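Side-chain contacts in pyruvate kinase (Pseudomonas aeruginosa, PDB 6QXL), which probably catalyses the last step of glycolysis, transferring the phosphoryl group of phosphoenolpyruvate to ADP to give pyruvate and ATP: residues V21-I26 against A57-F62; L51-A56 against V63-D68; D187-A192 against P407-Q412. All blocks are in the same frame, centred on the assembly; numbering follows the deposited sequence.

Contact 1 of 3, residues V21-I26 against A57-F62; sequences VLEQLI and AKHGRF
E23 of helix 19-28 is gripped by K58, the last residue of helix 42-58, and H59 just after it. Its CB leaves the helix toward the other segment. CG lies anti to the backbone N (chi1 -173°), and the chain stays extended beyond it, so the carboxylate reaches K58 and H59. CG comes 3.8 Å and CD 3.7 Å from H59 NE2, and of the two oxygens OE2 makes the bonds. It takes both donors, one on each lone pair. K58 NZ sits on the syn side, with NZ to E23 OE2 at 2.9 Å, and makes a salt bridge. H59 NE2 approaches on the anti side, also 2.9 Å from E23 OE2, and its N-H points almost straight at the oxygen (168°). The oxygen lies in the plane of the imidazole, at its edge, while the carboxylate plane is turned 65° from the ring. K58 also lays its CG over one face of the H59 ring, 3.6 Å above the plane and near the rim. One helical turn further along, I26 and R61 touch only loosely, CG2 of I26 to CB of R61 at 4.5 Å. The guanidinium of R61 turns to D31 and the carbonyl of I30. G60, with positive phi, closes helix 42-58 in a Schellman motif. The contact ties two adjacent outer helices of the barrel at its surface, where L22 and I26 pack on helix 42-58.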
# COMPACT_ATOMS: atom_id res chain seq x y z
N VAL A 21 -2.54 -24.93 -44.89
CA VAL A 21 -1.94 -24.66 -43.60
C VAL A 21 -2.40 -23.30 -43.09
O VAL A 21 -2.74 -23.16 -41.91
CB VAL A 21 -0.41 -24.76 -43.66
CG1 VAL A 21 0.22 -24.34 -42.33
CG2 VAL A 21 -0.01 -26.19 -44.00
N LEU A 22 -2.41 -22.30 -43.97
CA LEU A 22 -2.90 -20.98 -43.58
C LEU A 22 -4.33 -21.05 -43.06
O LEU A 22 -4.64 -20.47 -42.02
CB LEU A 22 -2.80 -20.00 -44.73
CG LEU A 22 -1.37 -19.59 -45.06
CD1 LEU A 22 -1.33 -18.76 -46.32
CD2 LEU A 22 -0.73 -18.82 -43.92
N GLU A 23 -5.19 -21.80 -43.74
CA GLU A 23 -6.54 -21.96 -43.23
C GLU A 23 -6.52 -22.54 -41.80
O GLU A 23 -7.23 -22.06 -40.92
CB GLU A 23 -7.39 -22.81 -44.16
CG GLU A 23 -8.88 -22.88 -43.76
CD GLU A 23 -9.80 -23.32 -44.86
OE1 GLU A 23 -9.44 -24.16 -45.69
OE2 GLU A 23 -10.93 -22.79 -44.91
N GLN A 24 -5.68 -23.55 -41.58
CA GLN A 24 -5.59 -24.16 -40.26
C GLN A 24 -5.04 -23.22 -39.17
O GLN A 24 -5.47 -23.29 -38.02
CB GLN A 24 -4.74 -25.41 -40.33
CG GLN A 24 -5.45 -26.63 -40.89
CD GLN A 24 -4.48 -27.79 -41.05
OE1 GLN A 24 -3.82 -27.96 -42.10
NE2 GLN A 24 -4.32 -28.55 -39.98
N LEU A 25 -4.10 -22.35 -39.56
CA LEU A 25 -3.57 -21.34 -38.65
C LEU A 25 -4.63 -20.30 -38.27
O LEU A 25 -4.72 -19.89 -37.12
CB LEU A 25 -2.35 -20.63 -39.25
CG LEU A 25 -1.06 -21.39 -39.51
CD1 LEU A 25 -0.05 -20.47 -40.20
CD2 LEU A 25 -0.51 -21.98 -38.22
N ILE A 26 -5.40 -19.88 -39.26
CA ILE A 26 -6.52 -18.96 -39.04
C ILE A 26 -7.51 -19.59 -38.06
O ILE A 26 -7.93 -18.94 -37.10
CB ILE A 26 -7.21 -18.60 -40.37
CG1 ILE A 26 -6.13 -17.98 -41.32
CG2 ILE A 26 -8.37 -17.66 -40.16
CD1 ILE A 26 -5.38 -16.82 -40.98
N ALA A 57 -11.42 -13.56 -43.70
CA ALA A 57 -12.80 -13.18 -44.06
C ALA A 57 -13.71 -14.41 -44.18
O ALA A 57 -14.84 -14.40 -43.69
CB ALA A 57 -12.82 -12.37 -45.33
N LYS A 58 -13.21 -15.47 -44.79
CA LYS A 58 -13.98 -16.70 -44.91
C LYS A 58 -14.48 -17.21 -43.57
O LYS A 58 -15.55 -17.79 -43.50
CB LYS A 58 -13.16 -17.78 -45.63
CG LYS A 58 -13.80 -19.17 -45.63
CD LYS A 58 -13.07 -20.15 -46.53
CE LYS A 58 -13.64 -21.55 -46.39
NZ LYS A 58 -12.80 -22.57 -47.08
N HIS A 59 -13.71 -17.01 -42.50
CA HIS A 59 -14.08 -17.50 -41.17
C HIS A 59 -14.43 -16.40 -40.18
O HIS A 59 -14.45 -16.65 -38.98
CB HIS A 59 -12.98 -18.38 -40.64
CG HIS A 59 -12.76 -19.61 -41.46
ND1 HIS A 59 -13.54 -20.74 -41.32
CD2 HIS A 59 -11.88 -19.87 -42.45
CE1 HIS A 59 -13.15 -21.64 -42.20
NE2 HIS A 59 -12.12 -21.15 -42.87
N GLY A 60 -14.74 -15.20 -40.67
CA GLY A 60 -15.21 -14.13 -39.79
C GLY A 60 -14.20 -13.71 -38.74
O GLY A 60 -14.55 -13.48 -37.59
N ARG A 61 -12.94 -13.65 -39.15
CA ARG A 61 -11.84 -13.31 -38.28
C ARG A 61 -11.14 -12.08 -38.84
O ARG A 61 -11.21 -11.78 -40.04
CB ARG A 61 -10.86 -14.47 -38.19
CG ARG A 61 -11.40 -15.70 -37.47
CD ARG A 61 -11.19 -15.60 -36.00
NE ARG A 61 -9.79 -15.51 -35.65
CZ ARG A 61 -9.33 -15.19 -34.44
NH1 ARG A 61 -10.16 -14.99 -33.42
NH2 ARG A 61 -8.00 -15.15 -34.23
N PHE A 62 -10.46 -11.39 -37.95
CA PHE A 62 -9.78 -10.16 -38.30
C PHE A 62 -8.32 -10.34 -37.94
O PHE A 62 -7.95 -10.29 -36.77
CB PHE A 62 -10.43 -8.98 -37.58
CG PHE A 62 -11.86 -8.82 -37.93
CD1 PHE A 62 -12.84 -9.56 -37.25
CD2 PHE A 62 -12.24 -8.02 -39.00
CE1 PHE A 62 -14.17 -9.46 -37.59
CE2 PHE A 62 -13.58 -7.89 -39.34
CZ PHE A 62 -14.53 -8.64 -38.66

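Contact 2 of 3, residues L51-A56 against V63-D68; sequences LVRELA and VALLGD
L65 sets its CD1 over the centre of the R53 guanidinium. CD1 of L65 is 3.5 Å from CZ of R53, so the methyl rests on the flat face of the charged group. The R53 chain runs extended from CG to NE, and this brings its end nearer the strand than its first bond would suggest. The other methyl of L65 meets V52, with CD2 of L65 4.1 Å from CG1 of V52. These two side chains run past each other in opposite directions. V52 CG1 also touches V63 CG1 at 3.8 Å, and here the side chains cross at about a right angle. V63 presents both methyls to the helix: CG1 lies anti to its backbone N (chi1 177°) and takes V52, while CG2 takes the CB of A56 at 3.9 Å.

The guanidinium is held in place from outside the two segments. R53 NH2 bonds to the carbonyl of D187 and makes a salt bridge with D189 OD2, and NH1 bonds to the carbonyl of M186. D189 OD2 also accepts from the backbone N of L65, so one carboxylate oxygen serves both the arginine and strand 64-68. I26 of helix 19-28 and L12 pack against V52, and A33 of strand 32-36 lies beside L65. Helix 42-58 joins strands 32-36 and 64-68. V52, A56 and the R53 guanidinium pack on V63 and L65 around the start of strand 64-68, as the helix of a beta-alpha-beta unit does in a TIM barrel.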
# COMPACT_ATOMS: atom_id res chain seq x y z
N LEU A 51 -3.91 -14.35 -49.33
CA LEU A 51 -4.49 -15.60 -48.88
C LEU A 51 -4.96 -15.51 -47.43
O LEU A 51 -6.01 -16.04 -47.08
CB LEU A 51 -3.45 -16.71 -49.05
CG LEU A 51 -3.85 -18.13 -49.44
CD1 LEU A 51 -4.90 -18.17 -50.52
CD2 LEU A 51 -2.61 -18.89 -49.91
N VAL A 52 -4.18 -14.83 -46.58
CA VAL A 52 -4.55 -14.72 -45.18
C VAL A 52 -5.79 -13.86 -45.06
O VAL A 52 -6.72 -14.21 -44.34
CB VAL A 52 -3.40 -14.16 -44.31
CG1 VAL A 52 -3.85 -13.94 -42.87
CG2 VAL A 52 -2.17 -14.95 -44.37
N ARG A 53 -5.84 -12.75 -45.79
CA ARG A 53 -7.02 -11.88 -45.74
C ARG A 53 -8.27 -12.56 -46.25
O ARG A 53 -9.34 -12.39 -45.69
CB ARG A 53 -6.75 -10.57 -46.48
CG ARG A 53 -5.88 -9.64 -45.66
CD ARG A 53 -5.45 -8.41 -46.41
NE ARG A 53 -4.89 -7.43 -45.45
CZ ARG A 53 -4.09 -6.41 -45.77
NH1 ARG A 53 -3.75 -6.18 -47.04
NH2 ARG A 53 -3.63 -5.61 -44.82
N GLU A 54 -8.13 -13.36 -47.30
CA GLU A 54 -9.25 -14.13 -47.85
C GLU A 54 -9.75 -15.15 -46.85
O GLU A 54 -10.93 -15.22 -46.56
CB GLU A 54 -8.82 -14.79 -49.17
CG GLU A 54 -8.87 -13.82 -50.35
CD GLU A 54 -8.21 -14.33 -51.62
OE1 GLU A 54 -7.98 -13.51 -52.54
OE2 GLU A 54 -7.92 -15.54 -51.70
N LEU A 55 -8.83 -15.92 -46.31
CA LEU A 55 -9.18 -16.99 -45.38
C LEU A 55 -9.69 -16.45 -44.04
O LEU A 55 -10.58 -17.06 -43.43
CB LEU A 55 -7.98 -17.89 -45.19
CG LEU A 55 -7.67 -18.74 -46.42
CD1 LEU A 55 -6.24 -19.27 -46.38
CD2 LEU A 55 -8.64 -19.91 -46.52
N ALA A 56 -9.15 -15.33 -43.59
CA ALA A 56 -9.70 -14.68 -42.39
C ALA A 56 -11.16 -14.29 -42.61
O ALA A 56 -12.04 -14.70 -41.83
CB ALA A 56 -8.87 -13.45 -42.00
N VAL A 63 -7.52 -10.60 -38.97
CA VAL A 63 -6.10 -10.85 -38.82
C VAL A 63 -5.33 -9.69 -39.43
O VAL A 63 -5.48 -9.37 -40.60
CB VAL A 63 -5.71 -12.16 -39.50
CG1 VAL A 63 -4.20 -12.38 -39.42
CG2 VAL A 63 -6.49 -13.33 -38.86
N ALA A 64 -4.48 -9.05 -38.63
CA ALA A 64 -3.63 -8.00 -39.14
C ALA A 64 -2.45 -8.60 -39.88
O ALA A 64 -2.11 -9.77 -39.69
CB ALA A 64 -3.13 -7.11 -38.00
N LEU A 65 -1.82 -7.77 -40.71
CA LEU A 65 -0.61 -8.11 -41.41
C LEU A 65 0.49 -7.19 -40.96
O LEU A 65 0.36 -5.97 -41.03
CB LEU A 65 -0.78 -8.01 -42.92
CG LEU A 65 -1.83 -8.89 -43.59
CD1 LEU A 65 -1.62 -8.87 -45.12
CD2 LEU A 65 -1.83 -10.33 -43.08
N LEU A 66 1.59 -7.79 -40.52
CA LEU A 66 2.74 -7.06 -40.06
C LEU A 66 3.88 -7.38 -41.01
O LEU A 66 4.15 -8.56 -41.29
CB LEU A 66 3.08 -7.49 -38.63
CG LEU A 66 4.29 -6.81 -37.99
CD1 LEU A 66 4.06 -6.68 -36.51
CD2 LEU A 66 5.56 -7.57 -38.23
N GLY A 67 4.55 -6.33 -41.48
CA GLY A 67 5.69 -6.45 -42.37
C GLY A 67 6.94 -6.06 -41.62
O GLY A 67 7.03 -4.96 -41.08
N ASP A 68 7.91 -6.97 -41.60
CA ASP A 68 9.11 -6.81 -40.79
C ASP A 68 10.28 -6.46 -41.69
O ASP A 68 10.74 -7.29 -42.46
CB ASP A 68 9.36 -8.11 -39.98
CG ASP A 68 10.25 -7.91 -38.77
OD1 ASP A 68 11.27 -7.19 -38.91
OD2 ASP A 68 9.94 -8.43 -37.66

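Contact 3 of 3, residues D187-A192 against P407-Q412; sequences DLDYVA and PHRETQ
The loop that leads into barrel strand 190-193 meets the first turn of helix 409-414 in the C-terminal alpha/beta domain. D189 and R409 make the bond. R409 NH1 gives its N-H to D189 OD1 at 3.1 Å, in a salt bridge. The arginine comes to the syn lone pair of the oxygen. The oxygen is near the guanidinium edge but tilted 24° from its plane, and the N-H points at it at 145°, so the bond is not straight. R409 leaves the helix with CG anti to the backbone N (chi1 -175°) and bends at chi2 and chi3, which turns the guanidinium to D189. D187 flanks it more loosely: OD2 of D187 is 4.4 Å from NH2 of R409, but it lies well out of the guanidinium plane, so only the charges attract and no bond forms. The other oxygen of D189, OD2, is taken up by R53 and strand 64-68. The carboxylate lies between two arginines and probably eases their like charges. E410 is about 10 Å by its side chain from the bound glucose-6-phosphate and pairs with R414. This is an interdomain salt bridge, joining the TIM barrel to the regulator-binding domain of pyruvate kinase.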
# COMPACT_ATOMS: atom_id res chain seq x y z
N ASP A 187 -0.96 -2.46 -48.45
CA ASP A 187 -1.86 -1.99 -47.37
C ASP A 187 -1.66 -2.74 -46.07
O ASP A 187 -2.61 -3.19 -45.43
CB ASP A 187 -3.36 -2.09 -47.78
CG ASP A 187 -3.78 -0.98 -48.70
OD1 ASP A 187 -2.98 -0.04 -49.03
OD2 ASP A 187 -4.97 -1.06 -49.06
N LEU A 188 -0.40 -2.90 -45.68
CA LEU A 188 -0.10 -3.61 -44.45
C LEU A 188 -0.56 -2.80 -43.24
O LEU A 188 -0.51 -1.57 -43.25
CB LEU A 188 1.40 -3.91 -44.35
CG LEU A 188 1.99 -4.86 -45.40
CD1 LEU A 188 3.42 -5.19 -45.04
CD2 LEU A 188 1.16 -6.13 -45.55
N ASP A 189 -1.03 -3.51 -42.23
CA ASP A 189 -1.55 -2.89 -41.02
C ASP A 189 -0.44 -2.43 -40.07
O ASP A 189 -0.57 -1.40 -39.41
CB ASP A 189 -2.48 -3.86 -40.34
CG ASP A 189 -3.56 -4.36 -41.28
OD1 ASP A 189 -4.37 -3.55 -41.74
OD2 ASP A 189 -3.55 -5.54 -41.62
N TYR A 190 0.66 -3.19 -40.02
CA TYR A 190 1.81 -2.86 -39.17
C TYR A 190 3.09 -3.02 -39.96
O TYR A 190 3.21 -3.92 -40.79
CB TYR A 190 1.86 -3.76 -37.92
CG TYR A 190 0.79 -3.48 -36.91
CD1 TYR A 190 0.92 -2.43 -36.01
CD2 TYR A 190 -0.34 -4.27 -36.84
CE1 TYR A 190 -0.07 -2.17 -35.08
CE2 TYR A 190 -1.33 -4.02 -35.91
CZ TYR A 190 -1.18 -2.99 -35.02
OH TYR A 190 -2.17 -2.74 -34.13
N VAL A 191 4.05 -2.16 -39.68
CA VAL A 191 5.40 -2.26 -40.22
C VAL A 191 6.37 -2.18 -39.05
O VAL A 191 6.29 -1.28 -38.23
CB VAL A 191 5.69 -1.14 -41.21
CG1 VAL A 191 7.16 -1.10 -41.60
CG2 VAL A 191 4.84 -1.33 -42.44
N ALA A 192 7.30 -3.13 -39.00
CA ALA A 192 8.28 -3.20 -37.91
C ALA A 192 9.64 -2.78 -38.38
O ALA A 192 10.14 -3.27 -39.40
CB ALA A 192 8.34 -4.60 -37.34
N PRO A 407 -16.45 1.04 -38.69
CA PRO A 407 -16.82 0.73 -40.06
C PRO A 407 -15.59 0.45 -40.94
O PRO A 407 -15.72 -0.25 -41.92
CB PRO A 407 -17.54 1.99 -40.50
CG PRO A 407 -16.86 3.09 -39.74
CD PRO A 407 -16.51 2.49 -38.42
N HIS A 408 -14.43 0.97 -40.56
CA HIS A 408 -13.24 0.92 -41.40
C HIS A 408 -12.47 -0.39 -41.28
O HIS A 408 -12.36 -0.95 -40.21
CB HIS A 408 -12.31 2.08 -41.10
CG HIS A 408 -12.98 3.42 -41.09
ND1 HIS A 408 -14.11 3.70 -41.83
CD2 HIS A 408 -12.69 4.54 -40.40
CE1 HIS A 408 -14.48 4.94 -41.60
NE2 HIS A 408 -13.65 5.47 -40.73
N ARG A 409 -11.93 -0.86 -42.41
CA ARG A 409 -11.15 -2.09 -42.42
C ARG A 409 -9.79 -1.89 -41.75
O ARG A 409 -9.34 -2.75 -41.02
CB ARG A 409 -10.98 -2.62 -43.83
CG ARG A 409 -10.27 -3.99 -43.98
CD ARG A 409 -9.23 -4.06 -45.10
NE ARG A 409 -8.25 -2.96 -45.18
CZ ARG A 409 -7.02 -2.94 -44.66
NH1 ARG A 409 -6.54 -3.99 -43.96
NH2 ARG A 409 -6.28 -1.82 -44.89
N GLU A 410 -9.18 -0.75 -42.01
CA GLU A 410 -7.91 -0.35 -41.38
C GLU A 410 -8.00 -0.54 -39.85
O GLU A 410 -7.11 -1.16 -39.25
CB GLU A 410 -7.63 1.11 -41.73
CG GLU A 410 -6.29 1.68 -41.44
CD GLU A 410 -6.23 3.21 -41.70
OE1 GLU A 410 -7.12 3.79 -42.37
OE2 GLU A 410 -5.25 3.84 -41.19
N THR A 411 -9.09 -0.08 -39.26
CA THR A 411 -9.28 -0.17 -37.83
C THR A 411 -9.65 -1.58 -37.40
O THR A 411 -9.14 -2.07 -36.40
CB THR A 411 -10.37 0.85 -37.38
OG1 THR A 411 -9.94 2.16 -37.75
CG2 THR A 411 -10.63 0.79 -35.90
N GLN A 412 -10.52 -2.22 -38.17
CA GLN A 412 -10.94 -3.60 -37.83
C GLN A 412 -9.74 -4.55 -37.71
O GLN A 412 -9.76 -5.46 -36.90
CB GLN A 412 -11.91 -4.13 -38.89
CG GLN A 412 -13.30 -3.51 -38.82
CD GLN A 412 -14.09 -3.65 -40.11
OE1 GLN A 412 -13.63 -4.27 -41.08
NE2 GLN A 412 -15.24 -3.04 -40.14

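Contacts 1 and 2 cross along the chain, since their segments alternate, and both use helix 42-58. Their centres are about 9 Å apart. Contact 3 comes later in sequence; its centre is about 10 Å from that of contact 2 and about 17 Å from that of contact 1. Contacts 2 and 3 share the barrel sheet through the neighbouring strands 64-68 and 190-193. The first two contacts lie wholly within the barrel domain, whereas contact 3 reaches into the alpha/beta domain. Together they run from the outer helices, through the helix-on-strand layer, to the interface with the domain that binds glucose-6-phosphate. Contact 2 is the middle one, bonded directly to contact 3 through R53 and D187.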